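Local coordinates for NMB1025 protein (Neisseria meningitidis serogroup B, PDB 3KJJ) that is of unknown function but belongs to the YjgF (RutC) family, whose members typically assemble as trimers and often act as enamine/imine deaminases, at the interface of chains A and B. Residues are numbered along the deposited sequence; one frame, centred on the assembly and turned at random. Chains: chain A/B, NMB1025 protein.

The interface of chains A and B. Residues chain A 11, 13; chain B 66-68, 96, 121.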
# COMPACT_ATOMS: atom_id res chain seq x y z
N ILE A 11 1.08 -13.53 -14.72
CA ILE A 11 1.64 -13.41 -13.38
C ILE A 11 2.61 -14.54 -13.07
O ILE A 11 2.34 -15.70 -13.33
CB ILE A 11 0.53 -13.34 -12.30
CG1 ILE A 11 -0.52 -12.28 -12.65
CG2 ILE A 11 1.14 -12.98 -10.95
CD1 ILE A 11 -1.86 -12.48 -11.96
N TYR A 13 4.72 -16.12 -9.74
CA TYR A 13 4.72 -16.14 -8.28
C TYR A 13 6.05 -16.72 -7.80
O TYR A 13 6.52 -17.71 -8.35
CB TYR A 13 3.54 -16.99 -7.77
CG TYR A 13 2.18 -16.51 -8.26
CD1 TYR A 13 1.40 -15.66 -7.47
CD2 TYR A 13 1.67 -16.91 -9.50
CE1 TYR A 13 0.14 -15.22 -7.91
CE2 TYR A 13 0.42 -16.48 -9.94
CZ TYR A 13 -0.33 -15.64 -9.15
OH TYR A 13 -1.57 -15.22 -9.58
N ALA B 66 -7.53 -15.35 -8.19
CA ALA B 66 -6.35 -16.01 -8.76
C ALA B 66 -5.51 -15.02 -9.56
O ALA B 66 -4.51 -15.40 -10.15
CB ALA B 66 -6.79 -17.18 -9.63
N HIS B 67 -5.92 -13.76 -9.57
CA HIS B 67 -5.18 -12.71 -10.26
C HIS B 67 -4.93 -11.50 -9.37
O HIS B 67 -4.74 -10.39 -9.86
CB HIS B 67 -5.88 -12.30 -11.56
CG HIS B 67 -5.86 -13.38 -12.60
ND1 HIS B 67 -6.75 -14.43 -12.59
CD2 HIS B 67 -5.04 -13.58 -13.66
CE1 HIS B 67 -6.48 -15.23 -13.61
NE2 HIS B 67 -5.45 -14.74 -14.27
N VAL B 68 -4.94 -11.74 -8.05
CA VAL B 68 -4.53 -10.75 -7.06
C VAL B 68 -3.01 -10.67 -6.94
O VAL B 68 -2.33 -11.69 -6.77
CB VAL B 68 -5.12 -11.08 -5.66
CG1 VAL B 68 -4.51 -10.18 -4.58
CG2 VAL B 68 -6.61 -10.94 -5.69
N ARG B 96 -1.26 -19.69 -6.52
CA ARG B 96 -1.41 -18.33 -7.04
C ARG B 96 -1.73 -17.38 -5.90
O ARG B 96 -2.58 -16.50 -6.03
CB ARG B 96 -2.50 -18.29 -8.11
CG ARG B 96 -2.31 -19.32 -9.21
CD ARG B 96 -3.26 -19.07 -10.36
NE ARG B 96 -3.17 -17.70 -10.86
CZ ARG B 96 -2.57 -17.34 -11.99
NH1 ARG B 96 -1.98 -18.26 -12.75
NH2 ARG B 96 -2.57 -16.06 -12.36
N VAL B 121 -4.71 -7.76 -11.18
CA VAL B 121 -4.53 -7.55 -12.61
C VAL B 121 -5.77 -8.00 -13.40
O VAL B 121 -6.43 -8.96 -13.03
CB VAL B 121 -3.21 -8.20 -13.14
CG1 VAL B 121 -3.31 -9.71 -13.21
CG2 VAL B 121 -2.81 -7.61 -14.49
O HOH W 1 -2.94 -14.21 -7.79
O HOH W 2 -1.57 -15.09 -14.75
O HOH W 3 0.13 -17.55 -14.13
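A:Ile11, on strand 11-14, points its CD1 methyl tip to tip at CG1 of B:Val121, in tight packing at 3.4 Å, across what is plausibly the family's trimer interface. Valine suits the spot because its branch presents a methyl to CD1. With CG1 anti to its own carbonyl carbon (chi1 -51°), the long branch of the isoleucine spans the gap between subunits, and the same CD1 also rests on CA of B:His67. Its shorter branch, CG2, backs one face of the A:Tyr13 ring, two residues along the strand. The opposite face receives CA of B:Arg96, a CH-pi contact 3.6 Å from the centroid. A flat ring suits this place by offering each face to a carbon, both offset toward the rim.

Arginine suits the rim because its chain, bent at chi3 (54°), folds around the phenol edge, bringing NH2 into the ring plane. Its guanidinium lies 75° from that plane, with A:Tyr13 CE2 over its centre, while NE and NH2 both hydrogen-bond the backbone O of B:Ala66, NE at 2.8 Å on a carbonyl lone pair. This grip fixes the guanidinium plane. B:Ala66 serves through that O, a close polar neighbour of A:Tyr13 OH at 3.0 Å.

Water 2 links NH2 to A:Ile11 N, and water 3 links NH1 to A:Ile11 O. The tyrosine hydroxyl most likely donates to water 1, which bridges to the backbone O of B:Arg96 and, at 2.8 Å, to the backbone O of B:Val68.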